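Local atomic coordinates of ABC transporter substrate binding protein (Ribose) (Agrobacterium vitis S4, PDB entry 4WT7), a protein that probably binds a carbohydrate in the periplasm for an ABC transporter, and here holds d-allitol between its two lobes. Residues A[286-290]-A[291-295]; A[308-311]-A[312-316]; A[75-78]-A[79-82]. One frame throughout, in Å; residues are numbered along the deposited sequence.

The three contacts are local ones, spread over the two lobes of a periplasmic binding protein. Interaction 3 (75-82) and interaction 1 (286-295) both belong to the lobe built on the parallel sheet that includes strands 34-39 and 91-95; their centres are about 26 Å apart and their nearest atoms about 13 Å. Interaction 2 (308-316) follows the edge strand 304-307 of the other sheet. Its centre lies about 36 Å from that of interaction 1 and about 39 Å from that of interaction 3, across the centre of the chain from the latter. The side chain of Leu77 in interaction 3 is about 10 Å from the bound d-allitol.

Interaction 1: A[286-290]-A[291-295]; sequences VALLL and SGKTL
Leu295 reaches back to the last turn of helix 275-290 and sets its two methyl branches against successive helix residues. CD1 packs on Leu289 CB at 4.0 Å, while CD2 lies 4.2 Å from Leu288 CB. The first torsion of Leu295 (chi1 -59°), which keeps CG beside its own backbone N, turns the fork to the helix. Leu289 meets the returning chain with its backbone too: Leu289 CA makes a nearly straight C-H contact with Lys293 O at 3.6 Å, and its CD1 methyl rests on the same oxygen.

The turn that brings Leu295 round is a Schellman motif. Gly292 has positive phi, and its N donates to Leu289 O (2.9 Å) from above the carbonyl plane rather than along a lone pair. The wider bond of the motif runs from Lys293 N to Leu288 O (3.1 Å). Leu288 O is gripped a second time by Ser291 OG at 2.9 Å, and the two donors come from opposite faces of its plane, which pins this last-turn carbonyl. Lys293 lays CB and CG by the same oxygen before its bent chain leads off from the turn.

Leu295 also touches Leu117 of strand 116-119 and Asn128, whereas Leu289 leans on Pro115 and Leu288 on Leu28.

Interaction 2: A[308-311]-A[312-316]; sequences KQTV and NEVTR
Thr310, just before helix 311-318, and Val311, its first residue, meet the next turn chiefly through their carbonyl oxygens. Val314 N donates to Thr310 O (2.9 Å, 166° at the hydrogen) and Thr315 N to Val311 O (2.6 Å), the i to i+4 bonds of a regular helix. A side-chain bond runs on the same helix: Arg316 NE points almost straight, at 171°, to Asn312 OD1 (3.0 Å), which lies in the guanidinium plane although the donor is tilted out of the amide's carbonyl plane.

Two waters link the incoming loop to N-H groups at the helix start. One accepts from Asn312 N and donates to Lys308 O and, weakly, to Gln309 O; the other joins Glu313 N to Gln309 O. The first N-H groups of this short C-terminal helix, which follows the antiparallel edge strand 304-307, thus reach loop carbonyls through water. The hydroxyl of Thr310 faces back to that strand, bonded to Asn307 N and Leu305 O.

The remaining contacts are van der Waals ones, several of them between a carbon and an oxygen. Glu313 swings CG between its backbone N and carbonyl carbon (chi1 54°), which carries it over Thr310 O at 3.2 Å and leaves OE2 4.0 Å from Thr310 CG2. A carboxylate here probably interacts favourably with the dipole of the helix start. One turn on from Thr310, Val314 CG2 lies 3.1 Å from Thr310 O, while Val311 and Thr315 run side by side, with Val311 CG2 3.5 Å from Thr315 OG1. Val311 and Val314 both touch Ala306, and Thr315 touches Leu257 of helix 254-260.

Interaction 3: A[75-78]-A[79-82]; sequences GKLV and AQLQ
The carboxamide of Gln82 lies across Val78, with the CG1 methyl squarely over one face of the amide: CG1 is 3.8 Å from Gln82 NE2 and nearly as close to CD and OE1. Val78 O lies toward the same side. The second amide, that of Gln80, has Leu77 CD1 and Lys76 O both to one side of its plane, the methyl 3.8 Å from Gln80 NE2. Gln80 CG takes the position between backbone N and carbonyl carbon (chi1 73°), which folds the extended chain back along the helix and brings CG to 3.3 Å from both Lys76 O and Leu77 O. Its NE2 is held at the far end by Ser38 OG.

Leu77 and Leu81, one turn apart, point the same way and meet CD1 to CD1 at 4.1 Å. Beneath the side chains runs an unbroken ladder of alpha-helical bonds, from Ala79 N to Gly75 O through Gln82 N to Val78 O, the shortest being Gln80 N to Lys76 O at 2.8 Å.

Helix 74-87 follows strand 64-69 and precedes strand 91-95 in the alternating alpha/beta order of this lobe. Leu77 and Leu81 face the sheet, touching Ser38 of strand 34-39 and Gln94 of strand 91-95, while Val78 and Gln82 both rest on Trp105 of the adjacent helix 99-111.

Interaction 1: A[286-290]-A[291-295]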
loop_
_atom_site.group_PDB
_atom_site.type_symbol
_atom_site.label_atom_id
_atom_site.label_comp_id
_atom_site.label_asym_id
_atom_site.label_seq_id
_atom_site.Cartn_x
_atom_site.Cartn_y
_atom_site.Cartn_z
ATOM N N VAL A 286 -2.894 -3.106 19.894
ATOM C CA VAL A 286 -4.131 -2.866 20.613
ATOM C C VAL A 286 -4.108 -3.521 22.013
ATOM O O VAL A 286 -4.444 -2.878 23.017
ATOM C CB VAL A 286 -5.345 -3.367 19.854
ATOM C CG1 VAL A 286 -6.565 -3.346 20.769
ATOM C CG2 VAL A 286 -5.572 -2.534 18.580
ATOM N N ALA A 287 -3.744 -4.796 22.071
ATOM C CA ALA A 287 -3.620 -5.494 23.346
ATOM C C ALA A 287 -2.647 -4.765 24.282
ATOM O O ALA A 287 -3.010 -4.416 25.399
ATOM C CB ALA A 287 -3.161 -6.925 23.114
ATOM N N LEU A 288 -1.429 -4.508 23.818
ATOM C CA LEU A 288 -0.494 -3.680 24.592
ATOM C C LEU A 288 -1.134 -2.373 25.116
ATOM O O LEU A 288 -1.007 -2.040 26.299
ATOM C CB LEU A 288 0.740 -3.323 23.764
ATOM C CG LEU A 288 1.731 -4.445 23.466
ATOM C CD1 LEU A 288 2.770 -3.962 22.434
ATOM C CD2 LEU A 288 2.401 -4.877 24.780
ATOM N N LEU A 289 -1.801 -1.622 24.249
ATOM C CA LEU A 289 -2.479 -0.408 24.708
ATOM C C LEU A 289 -3.495 -0.688 25.818
ATOM O O LEU A 289 -3.496 -0.024 26.855
ATOM C CB LEU A 289 -3.167 0.313 23.566
ATOM C CG LEU A 289 -3.938 1.546 24.042
ATOM C CD1 LEU A 289 -2.983 2.653 24.411
ATOM C CD2 LEU A 289 -4.894 2.018 23.007
ATOM N N LEU A 290 -4.375 -1.656 25.617
ATOM C CA LEU A 290 -5.411 -1.894 26.616
ATOM C C LEU A 290 -4.821 -2.432 27.930
ATOM O O LEU A 290 -5.399 -2.238 28.986
ATOM C CB LEU A 290 -6.509 -2.818 26.086
ATOM C CG LEU A 290 -7.223 -2.318 24.826
ATOM C CD1 LEU A 290 -8.331 -3.284 24.407
ATOM C CD2 LEU A 290 -7.762 -0.925 25.013
ATOM N N SER A 291 -3.673 -3.099 27.866
ATOM C CA SER A 291 -3.022 -3.556 29.090
ATOM C C SER A 291 -2.339 -2.411 29.857
ATOM O O SER A 291 -1.793 -2.650 30.927
ATOM C CB SER A 291 -1.993 -4.634 28.801
ATOM O OG SER A 291 -0.781 -4.040 28.396
ATOM N N GLY A 292 -2.341 -1.196 29.298
ATOM C CA GLY A 292 -1.812 -0.014 29.995
ATOM C C GLY A 292 -0.580 0.646 29.370
ATOM O O GLY A 292 -0.175 1.759 29.747
ATOM N N LYS A 293 0.049 -0.022 28.414
ATOM C CA LYS A 293 1.304 0.509 27.864
ATOM C C LYS A 293 1.026 1.643 26.901
ATOM O O LYS A 293 -0.038 1.702 26.298
ATOM C CB LYS A 293 2.096 -0.592 27.160
ATOM C CG LYS A 293 2.283 -1.832 27.996
ATOM C CD LYS A 293 3.213 -1.568 29.185
ATOM C CE LYS A 293 3.324 -2.776 30.101
ATOM N NZ LYS A 293 2.623 -2.533 31.396
ATOM N N THR A 294 1.999 2.537 26.761
ATOM C CA THR A 294 1.914 3.640 25.817
ATOM C C THR A 294 2.644 3.241 24.541
ATOM O O THR A 294 3.700 2.628 24.584
ATOM C CB THR A 294 2.484 4.950 26.440
ATOM O OG1 THR A 294 1.586 5.422 27.462
ATOM C CG2 THR A 294 2.637 6.028 25.397
ATOM N N LEU A 295 2.034 3.541 23.397
ATOM C CA LEU A 295 2.570 3.111 22.124
ATOM C C LEU A 295 3.334 4.216 21.478
ATOM O O LEU A 295 2.965 5.368 21.613
ATOM C CB LEU A 295 1.427 2.770 21.176
ATOM C CG LEU A 295 0.507 1.664 21.681
ATOM C CD1 LEU A 295 -0.600 1.416 20.668
ATOM C CD2 LEU A 295 1.300 0.391 21.972
#

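Interaction 2: A[308-311]-A[312-316]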
loop_
_atom_site.group_PDB
_atom_site.type_symbol
_atom_site.label_atom_id
_atom_site.label_comp_id
_atom_site.label_asym_id
_atom_site.label_seq_id
_atom_site.Cartn_x
_atom_site.Cartn_y
_atom_site.Cartn_z
ATOM N N LYS A 308 15.062 -8.171 -10.338
ATOM C CA LYS A 308 15.171 -9.432 -11.058
ATOM C C LYS A 308 16.230 -10.363 -10.426
ATOM O O LYS A 308 16.078 -11.566 -10.478
ATOM C CB LYS A 308 15.407 -9.212 -12.558
ATOM C CG LYS A 308 14.258 -8.477 -13.228
ATOM C CD LYS A 308 14.284 -8.716 -14.713
ATOM C CE LYS A 308 12.985 -8.368 -15.345
ATOM N NZ LYS A 308 11.917 -9.313 -14.955
ATOM N N GLN A 309 17.262 -9.807 -9.803
ATOM C CA GLN A 309 18.229 -10.620 -9.067
ATOM C C GLN A 309 17.760 -11.083 -7.676
ATOM O O GLN A 309 18.051 -12.199 -7.264
ATOM C CB GLN A 309 19.551 -9.866 -8.899
ATOM C CG GLN A 309 20.336 -9.683 -10.188
ATOM C CD GLN A 309 19.554 -8.917 -11.268
ATOM O OE1 GLN A 309 18.949 -7.858 -10.999
ATOM N NE2 GLN A 309 19.562 -9.452 -12.495
ATOM N N THR A 310 17.071 -10.224 -6.929
ATOM C CA THR A 310 16.762 -10.554 -5.554
ATOM C C THR A 310 15.405 -11.211 -5.322
ATOM O O THR A 310 15.127 -11.621 -4.220
ATOM C CB THR A 310 16.814 -9.299 -4.679
ATOM O OG1 THR A 310 15.848 -8.352 -5.162
ATOM C CG2 THR A 310 18.221 -8.695 -4.711
ATOM N N VAL A 311 14.565 -11.330 -6.347
ATOM C CA VAL A 311 13.201 -11.776 -6.113
ATOM C C VAL A 311 13.153 -13.169 -5.483
ATOM O O VAL A 311 12.372 -13.395 -4.577
ATOM C CB VAL A 311 12.318 -11.682 -7.380
ATOM C CG1 VAL A 311 12.903 -12.509 -8.535
ATOM C CG2 VAL A 311 10.900 -12.124 -7.052
ATOM N N ASN A 312 13.988 -14.102 -5.933
ATOM C CA ASN A 312 14.020 -15.408 -5.290
ATOM C C ASN A 312 14.232 -15.310 -3.779
ATOM O O ASN A 312 13.463 -15.857 -3.013
ATOM C CB ASN A 312 15.117 -16.290 -5.903
ATOM C CG ASN A 312 15.147 -17.683 -5.303
ATOM O OD1 ASN A 312 14.185 -18.419 -5.419
ATOM N ND2 ASN A 312 16.249 -18.042 -4.658
ATOM N N GLU A 313 15.277 -14.636 -3.333
ATOM C CA GLU A 313 15.516 -14.615 -1.904
ATOM C C GLU A 313 14.457 -13.799 -1.176
ATOM O O GLU A 313 14.147 -14.093 -0.034
ATOM C CB GLU A 313 16.923 -14.145 -1.558
ATOM C CG GLU A 313 17.307 -12.811 -2.147
ATOM C CD GLU A 313 18.655 -12.307 -1.621
ATOM O OE1 GLU A 313 18.900 -12.440 -0.390
ATOM O OE2 GLU A 313 19.455 -11.799 -2.452
ATOM N N VAL A 314 13.877 -12.800 -1.840
ATOM C CA VAL A 314 12.722 -12.110 -1.281
ATOM C C VAL A 314 11.504 -13.024 -1.225
ATOM O O VAL A 314 10.874 -13.153 -0.182
ATOM C CB VAL A 314 12.396 -10.831 -2.077
ATOM C CG1 VAL A 314 11.218 -10.097 -1.442
ATOM C CG2 VAL A 314 13.610 -9.929 -2.109
ATOM N N THR A 315 11.188 -13.707 -2.318
ATOM C CA THR A 315 9.999 -14.558 -2.360
ATOM C C THR A 315 10.069 -15.661 -1.321
ATOM O O THR A 315 9.047 -16.058 -0.744
ATOM C CB THR A 315 9.792 -15.201 -3.759
ATOM O OG1 THR A 315 9.378 -14.197 -4.701
ATOM C CG2 THR A 315 8.709 -16.273 -3.703
ATOM N N ARG A 316 11.273 -16.174 -1.082
ATOM C CA ARG A 316 11.455 -17.228 -0.071
ATOM C C ARG A 316 11.293 -16.772 1.388
ATOM O O ARG A 316 10.734 -17.505 2.217
ATOM C CB ARG A 316 12.792 -17.928 -0.288
ATOM C CG ARG A 316 12.705 -18.867 -1.452
ATOM C CD ARG A 316 14.020 -19.450 -1.810
ATOM N NE ARG A 316 13.919 -20.197 -3.058
ATOM C CZ ARG A 316 13.746 -21.512 -3.141
ATOM N NH1 ARG A 316 13.673 -22.258 -2.029
ATOM N NH2 ARG A 316 13.671 -22.077 -4.352
HETATM O O HOH W 1 15.820 -13.811 -8.322
HETATM O O HOH W 2 17.489 -14.173 -5.288
#

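Interaction 3: A[75-78]-A[79-82]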
loop_
_atom_site.group_PDB
_atom_site.type_symbol
_atom_site.label_atom_id
_atom_site.label_comp_id
_atom_site.label_asym_id
_atom_site.label_seq_id
_atom_site.Cartn_x
_atom_site.Cartn_y
_atom_site.Cartn_z
ATOM N N GLY A 75 -18.599 6.295 0.975
ATOM C CA GLY A 75 -19.821 6.382 1.737
ATOM C C GLY A 75 -19.983 5.240 2.711
ATOM O O GLY A 75 -20.389 5.455 3.853
ATOM N N LYS A 76 -19.679 4.018 2.272
ATOM C CA LYS A 76 -19.780 2.854 3.155
ATOM C C LYS A 76 -18.699 2.926 4.249
ATOM O O LYS A 76 -18.920 2.512 5.384
ATOM C CB LYS A 76 -19.653 1.555 2.371
ATOM C CG LYS A 76 -20.830 1.309 1.406
ATOM C CD LYS A 76 -20.616 0.126 0.418
ATOM C CE LYS A 76 -20.994 -1.267 0.987
ATOM N NZ LYS A 76 -19.955 -1.879 1.967
ATOM N N LEU A 77 -17.553 3.507 3.928
ATOM C CA LEU A 77 -16.467 3.549 4.889
ATOM C C LEU A 77 -16.866 4.463 6.056
ATOM O O LEU A 77 -16.701 4.115 7.243
ATOM C CB LEU A 77 -15.218 4.065 4.215
ATOM C CG LEU A 77 -13.964 4.206 5.085
ATOM C CD1 LEU A 77 -13.709 2.951 5.890
ATOM C CD2 LEU A 77 -12.832 4.504 4.135
ATOM N N VAL A 78 -17.378 5.635 5.709
ATOM C CA VAL A 78 -17.858 6.558 6.728
ATOM C C VAL A 78 -18.993 5.907 7.524
ATOM O O VAL A 78 -19.018 5.981 8.756
ATOM C CB VAL A 78 -18.279 7.907 6.089
ATOM C CG1 VAL A 78 -19.083 8.755 7.051
ATOM C CG2 VAL A 78 -17.060 8.629 5.619
ATOM N N ALA A 79 -19.918 5.247 6.824
ATOM C CA ALA A 79 -21.110 4.759 7.483
ATOM C C ALA A 79 -20.767 3.635 8.436
ATOM O O ALA A 79 -21.380 3.518 9.493
ATOM C CB ALA A 79 -22.151 4.313 6.477
ATOM N N GLN A 80 -19.808 2.789 8.067
ATOM C CA GLN A 80 -19.405 1.696 8.957
ATOM C C GLN A 80 -18.589 2.179 10.160
ATOM O O GLN A 80 -18.681 1.608 11.259
ATOM C CB GLN A 80 -18.689 0.590 8.176
ATOM C CG GLN A 80 -17.241 0.929 7.695
ATOM C CD GLN A 80 -16.709 -0.111 6.727
ATOM O OE1 GLN A 80 -17.477 -0.695 5.999
ATOM N NE2 GLN A 80 -15.395 -0.335 6.717
ATOM N N LEU A 81 -17.781 3.214 9.994
ATOM C CA LEU A 81 -17.114 3.796 11.170
ATOM C C LEU A 81 -18.107 4.398 12.148
ATOM O O LEU A 81 -17.921 4.309 13.370
ATOM C CB LEU A 81 -16.076 4.823 10.767
ATOM C CG LEU A 81 -14.851 4.203 10.101
ATOM C CD1 LEU A 81 -14.121 5.239 9.280
ATOM C CD2 LEU A 81 -13.951 3.610 11.172
ATOM N N GLN A 82 -19.158 5.027 11.635
ATOM C CA GLN A 82 -20.164 5.603 12.511
ATOM C C GLN A 82 -20.819 4.522 13.325
ATOM O O GLN A 82 -21.006 4.659 14.522
ATOM C CB GLN A 82 -21.208 6.361 11.704
ATOM C CG GLN A 82 -20.675 7.693 11.316
ATOM C CD GLN A 82 -21.461 8.374 10.204
ATOM O OE1 GLN A 82 -22.256 7.753 9.483
ATOM N NE2 GLN A 82 -21.217 9.661 10.052
#